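Local coordinates for hemerythrin HHE cation binding domain protein (Mycobacterium kansasii, PDB 6Q09), which binds a pair of iron ions within a helical bundle and is probably a hemerythrin-like protein of unsettled physiological role, at residues 10-15 with 141-146; 14-19 with 52-57; 81-86 with 109-114. One frame throughout, in Å; residues are numbered along the deposited sequence. Where two conformers were deposited one is given.

A hemerythrin-like bundle illustrates how a dinuclear metal site is built on helix packing. Interactions 1 and 2 start from the same place, the first turns of helix 12-32, which meet helix 133-161 in one and helix 38-65 in the other. Their centres lie about 8 Å apart and they touch where Met143 reaches Leu16 and Ile57. Interaction 3 pairs helix 70-90 with helix 100-121, its centre about 15 Å from that of interaction 2 and about 23 Å from that of interaction 1. Phe55 bridges interactions 2 and 3; each supplies a histidine to a different iron, and one water belongs to both. Interaction 2 closes before interaction 3 opens, and interaction 1 spans both, adding the outer helix.

Interaction 1: residues 10-15 with 141-146; sequences VNAYEV and EKMAAR. Unlike the reference sequence in segment 10-15: Val10 (reference Met).
Met143 and Ala12 meet where the start of helix 12-32 in the hemerythrin-like bundle is overlaid by helix 133-161. The contact is largely apolar, with no direct hydrogen bond between 10-15 and 141-146. Met143 points toward the other segment, and its SD lies 3.8 Å from Ala12 CB. A bend at the last torsion (chi3 65°) turns the methyl away from the extended line of the chain, and Met143 CE comes to 4.2 Å from Val15 CG1. The same methyl approaches the backbone, with Met143 CE 3.8 Å from Ala12 O. Farther along, Val15 also faces the outer helix near Ala144. Met143 continues inward onto Ile57 and Leu61 of helix 38-65, and thus joins three helices.

Polar interactions lie at the more exposed end and concern the helix start. Asn11 is the N-cap: its OD1 accepts from Glu14 N at 2.9 Å, the donor tilted 26° from the carbonyl plane. In return Asn11 N gives a weak bond to Glu14 OE1, which completes a capping box and ties down the first turn. Tyr13, on another side of this turn, hydrogen-bonds through OH to Ala125 N.

The remaining link runs through the side chain of Glu141, whose bend at chi2 (-62°) brings its carboxylate across Val10, with Glu141 OE1 3.8 Å from Val10 CG1. Val10 differs here from the reference sequence, which has methionine. A water joins the two residues, accepting from Val10 N at 3.0 Å and donating to Glu141 OE1 at 2.7 Å.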
loop_
_atom_site.group_PDB
_atom_site.type_symbol
_atom_site.label_atom_id
_atom_site.label_comp_id
_atom_site.label_asym_id
_atom_site.label_seq_id
_atom_site.Cartn_x
_atom_site.Cartn_y
_atom_site.Cartn_z
ATOM N N VAL A 10 -15.216 -13.211 5.120
ATOM C CA VAL A 10 -13.898 -12.670 4.813
ATOM C C VAL A 10 -13.031 -12.727 6.068
ATOM O O VAL A 10 -13.526 -12.789 7.199
ATOM C CB VAL A 10 -13.978 -11.227 4.258
ATOM C CG1 VAL A 10 -13.936 -10.198 5.385
ATOM C CG2 VAL A 10 -12.865 -10.987 3.262
ATOM N N ASN A 11 -11.709 -12.726 5.871
ATOM C CA ASN A 11 -10.786 -12.651 6.995
ATOM C C ASN A 11 -9.652 -11.695 6.657
ATOM O O ASN A 11 -9.476 -11.281 5.506
ATOM C CB ASN A 11 -10.267 -14.034 7.419
ATOM C CG ASN A 11 -9.320 -14.665 6.418
ATOM O OD1 ASN A 11 -8.430 -14.017 5.867
ATOM N ND2 ASN A 11 -9.497 -15.969 6.197
ATOM N N ALA A 12 -8.878 -11.344 7.691
ATOM C CA ALA A 12 -7.893 -10.272 7.559
ATOM C C ALA A 12 -6.888 -10.572 6.451
ATOM O O ALA A 12 -6.455 -9.655 5.736
ATOM C CB ALA A 12 -7.163 -10.066 8.880
ATOM N N TYR A 13 -6.470 -11.841 6.349
ATOM C CA TYR A 13 -5.503 -12.250 5.336
ATOM C C TYR A 13 -6.056 -12.013 3.947
ATOM O O TYR A 13 -5.360 -11.487 3.070
ATOM C CB TYR A 13 -5.143 -13.721 5.508
ATOM C CG TYR A 13 -4.654 -14.093 6.902
ATOM C CD1 TYR A 13 -3.929 -13.184 7.672
ATOM C CD2 TYR A 13 -4.901 -15.355 7.431
ATOM C CE1 TYR A 13 -3.455 -13.535 8.936
ATOM C CE2 TYR A 13 -4.450 -15.707 8.705
ATOM C CZ TYR A 13 -3.724 -14.791 9.447
ATOM O OH TYR A 13 -3.272 -15.149 10.705
ATOM N N GLU A 14 -7.301 -12.431 3.716
ATOM C CA GLU A 14 -7.856 -12.271 2.374
ATOM C C GLU A 14 -8.008 -10.801 2.021
ATOM O O GLU A 14 -7.805 -10.413 0.871
ATOM C CB GLU A 14 -9.211 -12.963 2.266
ATOM C CG GLU A 14 -9.213 -14.428 2.654
ATOM C CD GLU A 14 -10.607 -15.024 2.630
ATOM O OE1 GLU A 14 -11.575 -14.251 2.794
ATOM O OE2 GLU A 14 -10.734 -16.255 2.441
ATOM N N VAL A 15 -8.366 -9.954 2.987
ATOM C CA VAL A 15 -8.467 -8.530 2.687
ATOM C C VAL A 15 -7.144 -7.992 2.154
ATOM O O VAL A 15 -7.108 -7.287 1.135
ATOM C CB VAL A 15 -8.915 -7.746 3.930
ATOM C CG1 VAL A 15 -8.876 -6.240 3.617
ATOM C CG2 VAL A 15 -10.304 -8.201 4.340
ATOM N N GLU A 141 -13.420 -7.949 8.739
ATOM C CA GLU A 141 -14.580 -7.092 8.510
ATOM C C GLU A 141 -14.283 -5.653 8.895
ATOM O O GLU A 141 -14.734 -4.725 8.209
ATOM C CB GLU A 141 -15.808 -7.601 9.283
ATOM C CG GLU A 141 -16.458 -8.868 8.710
ATOM C CD GLU A 141 -17.019 -8.705 7.284
ATOM O OE1 GLU A 141 -17.491 -9.717 6.710
ATOM O OE2 GLU A 141 -17.002 -7.582 6.724
ATOM N N LYS A 142 -13.560 -5.450 10.009
ATOM C CA LYS A 142 -13.147 -4.105 10.407
ATOM C C LYS A 142 -12.265 -3.472 9.332
ATOM O O LYS A 142 -12.443 -2.303 8.967
ATOM C CB LYS A 142 -12.405 -4.154 11.740
ATOM N N MET A 143 -11.315 -4.241 8.811
ATOM C CA MET A 143 -10.388 -3.725 7.798
ATOM C C MET A 143 -11.115 -3.366 6.513
ATOM O O MET A 143 -10.852 -2.319 5.912
ATOM C CB MET A 143 -9.293 -4.751 7.545
ATOM C CG MET A 143 -8.271 -4.804 8.656
ATOM S SD MET A 143 -7.268 -6.289 8.576
ATOM C CE MET A 143 -6.394 -6.069 7.017
ATOM N N ALA A 144 -12.025 -4.227 6.063
ATOM C CA ALA A 144 -12.756 -3.919 4.840
ATOM C C ALA A 144 -13.543 -2.631 4.997
ATOM O O ALA A 144 -13.563 -1.793 4.096
ATOM C CB ALA A 144 -13.675 -5.084 4.461
ATOM N N ALA A 145 -14.193 -2.449 6.150
ATOM C CA ALA A 145 -14.954 -1.231 6.405
ATOM C C ALA A 145 -14.041 -0.016 6.473
ATOM O O ALA A 145 -14.358 1.045 5.924
ATOM C CB ALA A 145 -15.737 -1.370 7.714
ATOM N N ARG A 146 -12.917 -0.147 7.172
ATOM C CA ARG A 146 -12.026 0.982 7.339
ATOM C C ARG A 146 -11.355 1.337 6.015
ATOM O O ARG A 146 -11.084 2.516 5.755
ATOM C CB ARG A 146 -10.999 0.669 8.421
ATOM C CG ARG A 146 -10.163 1.870 8.883
ATOM C CD ARG A 146 -10.943 2.804 9.844
ATOM N NE ARG A 146 -11.241 2.160 11.122
ATOM C CZ ARG A 146 -10.402 2.121 12.153
ATOM N NH1 ARG A 146 -9.214 2.720 12.075
ATOM N NH2 ARG A 146 -10.751 1.489 13.271
HETATM O O HOH W 1 -17.298 -12.337 7.143
#

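Interaction 2: residues 14-19 with 52-57; sequences EVLKEH and DIHFRI. With FE (Fe (III) ion), chain B.
His19 and His54 meet ring edge to ring edge between two antiparallel helices of the hemerythrin-like bundle, 12-32 and 38-65, whose short segments run at 156° to each other. The axes stand 11.4 Å apart, and the two histidines, which point toward the opposite helix, bridge that separation. Each extends away from its own backbone nitrogen, so that the two side chains come from opposing helices and pass alongside one another. Their planes are inclined by 29°, with neither ring over the face of the other.

His54 ND1 donates to His19 ND1 at 2.9 Å, with an N-H...acceptor angle of 153°. The bond runs near both ring planes, a little tilted from each. It leaves His54 NE2 directed at the iron, 1.9 Å away. His20, Glu58 and Glu118 bind the same metal with water 2, so His19 acts as a second-shell partner of a first-shell ligand. His19 NE2 is in turn hydrogen-bonded to Glu50 OE1, extending the chain of contacts from the iron to a carboxylate and helping to fix the rotation of the His19 ring.

Aliphatic groups pack around the imidazoles. Ile53 brings CG1 to 3.9 Å from His19 CE1. Ile57 is modelled in two conformers; in the one described its terminal CD1 lies 3.6 Å from Leu16 CD2, a contact that is less certain for that reason. Beside His54, Leu16 CG sits next to its own backbone N, and the chain then extends to place Leu16 CD2 3.8 Å from His54 CE1.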
loop_
_atom_site.group_PDB
_atom_site.type_symbol
_atom_site.label_atom_id
_atom_site.label_comp_id
_atom_site.label_asym_id
_atom_site.label_seq_id
_atom_site.Cartn_x
_atom_site.Cartn_y
_atom_site.Cartn_z
ATOM N N GLU A 14 -7.301 -12.431 3.716
ATOM C CA GLU A 14 -7.856 -12.271 2.374
ATOM C C GLU A 14 -8.008 -10.801 2.021
ATOM O O GLU A 14 -7.805 -10.413 0.871
ATOM C CB GLU A 14 -9.211 -12.963 2.266
ATOM C CG GLU A 14 -9.213 -14.428 2.654
ATOM C CD GLU A 14 -10.607 -15.024 2.630
ATOM O OE1 GLU A 14 -11.575 -14.251 2.794
ATOM O OE2 GLU A 14 -10.734 -16.255 2.441
ATOM N N VAL A 15 -8.366 -9.954 2.987
ATOM C CA VAL A 15 -8.467 -8.530 2.687
ATOM C C VAL A 15 -7.144 -7.992 2.154
ATOM O O VAL A 15 -7.108 -7.287 1.135
ATOM C CB VAL A 15 -8.915 -7.746 3.930
ATOM C CG1 VAL A 15 -8.876 -6.240 3.617
ATOM C CG2 VAL A 15 -10.304 -8.201 4.340
ATOM N N LEU A 16 -6.037 -8.319 2.835
ATOM C CA LEU A 16 -4.737 -7.785 2.435
ATOM C C LEU A 16 -4.249 -8.436 1.152
ATOM O O LEU A 16 -3.680 -7.759 0.285
ATOM C CB LEU A 16 -3.703 -7.998 3.536
ATOM C CG LEU A 16 -3.960 -7.122 4.751
ATOM C CD1 LEU A 16 -3.038 -7.546 5.870
ATOM C CD2 LEU A 16 -3.754 -5.656 4.400
ATOM N N LYS A 17 -4.445 -9.745 1.017
ATOM C CA LYS A 17 -3.963 -10.394 -0.202
ATOM C C LYS A 17 -4.714 -9.890 -1.430
ATOM O O LYS A 17 -4.102 -9.624 -2.474
ATOM C CB LYS A 17 -4.084 -11.902 -0.076
ATOM C CG LYS A 17 -3.116 -12.515 0.903
ATOM C CD LYS A 17 -3.462 -13.980 1.073
ATOM C CE LYS A 17 -2.304 -14.864 0.773
ATOM N NZ LYS A 17 -2.772 -16.277 0.716
ATOM N N GLU A 18 -6.038 -9.761 -1.337
ATOM C CA GLU A 18 -6.774 -9.227 -2.480
ATOM C C GLU A 18 -6.386 -7.785 -2.761
ATOM O O GLU A 18 -6.314 -7.373 -3.923
ATOM C CB GLU A 18 -8.276 -9.312 -2.250
ATOM C CG GLU A 18 -8.809 -10.725 -2.106
ATOM C CD GLU A 18 -10.250 -10.760 -1.624
ATOM O OE1 GLU A 18 -10.884 -9.682 -1.555
ATOM O OE2 GLU A 18 -10.743 -11.865 -1.306
ATOM N N HIS A 19 -6.154 -6.991 -1.719
ATOM C CA HIS A 19 -5.754 -5.619 -1.994
ATOM C C HIS A 19 -4.363 -5.564 -2.611
ATOM O O HIS A 19 -4.079 -4.673 -3.417
ATOM C CB HIS A 19 -5.799 -4.763 -0.728
ATOM C CG HIS A 19 -5.921 -3.301 -1.027
ATOM N ND1 HIS A 19 -5.157 -2.346 -0.403
ATOM C CD2 HIS A 19 -6.661 -2.642 -1.955
ATOM C CE1 HIS A 19 -5.437 -1.157 -0.909
ATOM N NE2 HIS A 19 -6.357 -1.307 -1.845
ATOM N N ASP A 52 -2.050 4.634 -0.042
ATOM C CA ASP A 52 -2.416 5.369 1.162
ATOM C C ASP A 52 -3.270 4.499 2.065
ATOM O O ASP A 52 -2.924 4.239 3.226
ATOM C CB ASP A 52 -3.164 6.644 0.770
ATOM C CG ASP A 52 -3.650 7.451 1.986
ATOM O OD1 ASP A 52 -3.028 7.309 3.046
ATOM O OD2 ASP A 52 -4.629 8.210 1.879
ATOM N N ILE A 53 -4.361 3.976 1.516
ATOM C CA ILE A 53 -5.287 3.265 2.401
ATOM C C ILE A 53 -4.720 1.905 2.807
ATOM O O ILE A 53 -5.035 1.398 3.897
ATOM C CB ILE A 53 -6.679 3.166 1.760
ATOM C CG1 ILE A 53 -6.746 2.123 0.666
ATOM C CG2 ILE A 53 -7.116 4.526 1.224
ATOM C CD1 ILE A 53 -7.982 2.321 -0.251
ATOM N N HIS A 54 -3.866 1.293 1.965
ATOM C CA HIS A 54 -3.252 0.019 2.321
ATOM C C HIS A 54 -2.343 0.154 3.534
ATOM O O HIS A 54 -2.460 -0.603 4.514
ATOM C CB HIS A 54 -2.447 -0.539 1.130
ATOM C CG HIS A 54 -2.000 -1.955 1.319
ATOM N ND1 HIS A 54 -2.817 -3.034 1.072
ATOM C CD2 HIS A 54 -0.806 -2.470 1.704
ATOM C CE1 HIS A 54 -2.153 -4.156 1.300
ATOM N NE2 HIS A 54 -0.935 -3.837 1.704
ATOM N N PHE A 55 -1.438 1.121 3.499
ATOM C CA PHE A 55 -0.525 1.248 4.624
ATOM C C PHE A 55 -1.282 1.648 5.876
ATOM O O PHE A 55 -0.885 1.266 6.982
ATOM C CB PHE A 55 0.575 2.255 4.326
ATOM C CG PHE A 55 1.636 1.724 3.377
ATOM C CD1 PHE A 55 1.621 0.390 2.983
ATOM C CD2 PHE A 55 2.640 2.548 2.910
ATOM C CE1 PHE A 55 2.598 -0.121 2.095
ATOM C CE2 PHE A 55 3.611 2.051 2.037
ATOM C CZ PHE A 55 3.579 0.710 1.633
ATOM N N ARG A 56 -2.374 2.394 5.714
ATOM C CA ARG A 56 -3.145 2.835 6.875
ATOM C C ARG A 56 -3.877 1.671 7.524
ATOM O O ARG A 56 -3.894 1.541 8.753
ATOM C CB ARG A 56 -4.135 3.922 6.460
ATOM C CG ARG A 56 -4.003 5.192 7.235
ATOM C CD ARG A 56 -4.889 6.258 6.640
ATOM N NE ARG A 56 -4.107 7.155 5.809
ATOM C CZ ARG A 56 -3.498 8.230 6.284
ATOM N NH1 ARG A 56 -3.608 8.524 7.581
ATOM N NH2 ARG A 56 -2.796 9.010 5.474
ATOM N N ILE A 57 -4.526 0.821 6.730
ATOM C CA ILE A 57 -5.186 -0.292 7.393
ATOM C C ILE A 57 -4.160 -1.234 8.012
ATOM O O ILE A 57 -4.432 -1.804 9.075
ATOM C CB ILE A 57 -6.172 -1.027 6.463
ATOM C CG1 ILE A 57 -5.457 -1.798 5.360
ATOM C CG2 ILE A 57 -7.184 -0.046 5.870
ATOM C CD1 ILE A 57 -6.198 -3.077 5.047
HETATM FE FE FE B . 0.530 -4.908 2.327
HETATM O O HOH W 2 1.826 -3.886 1.890
#

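Interaction 3: residues 81-86 with 109-114; sequences RQVIDQ and TVLEAH. With FE (Fe (III) ion), chain C.
Val83 and Val110 form the centre of an antiparallel helix pair in the hemerythrin-like bundle, where helix 70-90 packs against helix 100-121. The short segments run at 165° to each other with their axes 9.0 Å apart, and the contact between them consists of aliphatic packing without a hydrogen bond.

In the first shell, Val110 points at the opposing helix and lays CG1 against its backbone, 3.9 Å from Val83 N. Val110 CG1 also lies 4.0 Å from Val83 CG2 and meets Gln82 CB. The other branch, Val110 CG2, reaches the aliphatic part of Gln86, with Gln86 CG at a distance of 4.2 Å. One valine thus spans a full turn of helix 70-90, from Gln82 to Gln86. Val83 divides its two methyls between different neighbours: CG1, anti to the backbone nitrogen (chi1 176°), meets Leu111 CD1 at 4.0 Å, while CG2 rests near the backbone of 110-111 and comes to 4.2 Å from His114 CB.

The next shell adds Phe107 and residues of helix 38-65. Phe107, one turn earlier on helix 100-121, touches both Val83 and Gln86. Toward the interior, helix 38-65 contributes Phe55 against Val83 and Leu51 against Leu111.

Beyond the apolar patch lies the metal site, which the packing approaches through His114. Val83 borders this residue only at its CB; the imidazole extends past the valine to the second iron. His80 and Glu118 bind that iron as well, together with Glu58 of helix 38-65 and a water that also binds the other iron, and the His80 and His114 rings meet almost at right angles. His114 ND1 makes a weak hydrogen bond to Glu79 OE1, while His114 NE2 binds the iron at 2.0 Å.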
loop_
_atom_site.group_PDB
_atom_site.type_symbol
_atom_site.label_atom_id
_atom_site.label_comp_id
_atom_site.label_asym_id
_atom_site.label_seq_id
_atom_site.Cartn_x
_atom_site.Cartn_y
_atom_site.Cartn_z
ATOM N N ARG A 81 8.583 2.626 5.482
ATOM C CA ARG A 81 9.363 3.836 5.324
ATOM C C ARG A 81 10.189 3.764 4.051
ATOM O O ARG A 81 10.353 4.768 3.352
ATOM C CB ARG A 81 10.246 4.049 6.555
ATOM C CG ARG A 81 10.786 5.466 6.724
ATOM C CD ARG A 81 11.591 5.602 8.012
ATOM N NE ARG A 81 10.850 5.191 9.199
ATOM C CZ ARG A 81 9.965 5.968 9.822
ATOM N NH1 ARG A 81 9.707 7.193 9.353
ATOM N NH2 ARG A 81 9.334 5.528 10.908
ATOM N N GLN A 82 10.691 2.575 3.724
ATOM C CA GLN A 82 11.410 2.387 2.465
ATOM C C GLN A 82 10.558 2.832 1.284
ATOM O O GLN A 82 10.990 3.635 0.440
ATOM C CB GLN A 82 11.792 0.913 2.282
ATOM C CG GLN A 82 12.983 0.419 3.056
ATOM C CD GLN A 82 14.272 1.034 2.567
ATOM O OE1 GLN A 82 14.499 2.223 2.773
ATOM N NE2 GLN A 82 15.136 0.226 1.897
ATOM N N VAL A 83 9.350 2.285 1.200
ATOM C CA VAL A 83 8.432 2.615 0.117
ATOM C C VAL A 83 8.142 4.112 0.088
ATOM O O VAL A 83 8.167 4.739 -0.976
ATOM C CB VAL A 83 7.143 1.791 0.258
ATOM C CG1 VAL A 83 6.141 2.199 -0.792
ATOM C CG2 VAL A 83 7.453 0.308 0.179
ATOM N N ILE A 84 7.842 4.717 1.244
ATOM C CA ILE A 84 7.460 6.131 1.225
ATOM C C ILE A 84 8.648 7.014 0.845
ATOM O O ILE A 84 8.502 7.970 0.070
ATOM C CB ILE A 84 6.831 6.541 2.578
ATOM C CG1 ILE A 84 5.490 5.842 2.743
ATOM C CG2 ILE A 84 6.644 8.043 2.638
ATOM C CD1 ILE A 84 4.955 5.871 4.142
ATOM N N ASP A 85 9.847 6.697 1.354
ATOM C CA ASP A 85 11.044 7.446 0.979
ATOM C C ASP A 85 11.336 7.313 -0.521
ATOM O O ASP A 85 11.784 8.270 -1.161
ATOM C CB ASP A 85 12.262 6.963 1.786
ATOM C CG ASP A 85 12.325 7.538 3.205
ATOM O OD1 ASP A 85 11.355 8.189 3.654
ATOM O OD2 ASP A 85 13.364 7.329 3.871
ATOM N N GLN A 86 11.099 6.131 -1.095
ATOM C CA GLN A 86 11.335 5.983 -2.534
ATOM C C GLN A 86 10.270 6.713 -3.347
ATOM O O GLN A 86 10.556 7.209 -4.442
ATOM C CB GLN A 86 11.382 4.503 -2.939
ATOM C CG GLN A 86 11.941 4.265 -4.362
ATOM C CD GLN A 86 13.420 4.608 -4.464
ATOM O OE1 GLN A 86 14.213 4.265 -3.579
ATOM N NE2 GLN A 86 13.796 5.304 -5.530
ATOM N N THR A 109 10.028 -1.713 -7.680
ATOM C CA THR A 109 10.837 -2.786 -7.124
ATOM C C THR A 109 10.759 -2.804 -5.603
ATOM O O THR A 109 10.599 -3.869 -4.997
ATOM C CB THR A 109 12.281 -2.631 -7.580
ATOM O OG1 THR A 109 12.388 -2.992 -8.974
ATOM C CG2 THR A 109 13.194 -3.532 -6.792
ATOM N N VAL A 110 10.899 -1.627 -4.978
ATOM C CA VAL A 110 10.853 -1.518 -3.519
ATOM C C VAL A 110 9.469 -1.880 -3.000
ATOM O O VAL A 110 9.329 -2.536 -1.959
ATOM C CB VAL A 110 11.261 -0.094 -3.089
ATOM C CG1 VAL A 110 11.082 0.093 -1.587
ATOM C CG2 VAL A 110 12.691 0.203 -3.496
ATOM N N LEU A 111 8.429 -1.445 -3.707
ATOM C CA LEU A 111 7.061 -1.702 -3.270
ATOM C C LEU A 111 6.730 -3.189 -3.359
ATOM O O LEU A 111 6.207 -3.782 -2.407
ATOM C CB LEU A 111 6.088 -0.863 -4.107
ATOM C CG LEU A 111 4.585 -1.103 -3.902
ATOM C CD1 LEU A 111 4.163 -0.799 -2.458
ATOM C CD2 LEU A 111 3.774 -0.274 -4.880
ATOM N N GLU A 112 7.047 -3.826 -4.483
ATOM C CA GLU A 112 6.679 -5.231 -4.608
ATOM C C GLU A 112 7.527 -6.125 -3.706
ATOM O O GLU A 112 7.053 -7.179 -3.270
ATOM C CB GLU A 112 6.758 -5.658 -6.075
ATOM C CG GLU A 112 5.602 -5.084 -6.883
ATOM C CD GLU A 112 5.653 -5.461 -8.341
ATOM O OE1 GLU A 112 6.749 -5.392 -8.941
ATOM O OE2 GLU A 112 4.593 -5.833 -8.887
ATOM N N ALA A 113 8.761 -5.719 -3.398
ATOM C CA ALA A 113 9.584 -6.490 -2.474
ATOM C C ALA A 113 8.955 -6.509 -1.088
ATOM O O ALA A 113 8.850 -7.568 -0.453
ATOM C CB ALA A 113 10.991 -5.905 -2.404
ATOM N N HIS A 114 8.530 -5.333 -0.612
ATOM C CA HIS A 114 7.815 -5.239 0.658
ATOM C C HIS A 114 6.594 -6.146 0.671
ATOM O O HIS A 114 6.423 -6.961 1.584
ATOM C CB HIS A 114 7.400 -3.799 0.929
ATOM C CG HIS A 114 6.264 -3.700 1.896
ATOM N ND1 HIS A 114 6.375 -4.093 3.214
ATOM C CD2 HIS A 114 4.978 -3.322 1.718
ATOM C CE1 HIS A 114 5.211 -3.922 3.816
ATOM N NE2 HIS A 114 4.348 -3.458 2.930
HETATM FE FE FE C . 2.724 -3.504 4.175
HETATM O O HOH W 2 1.826 -3.886 1.890
#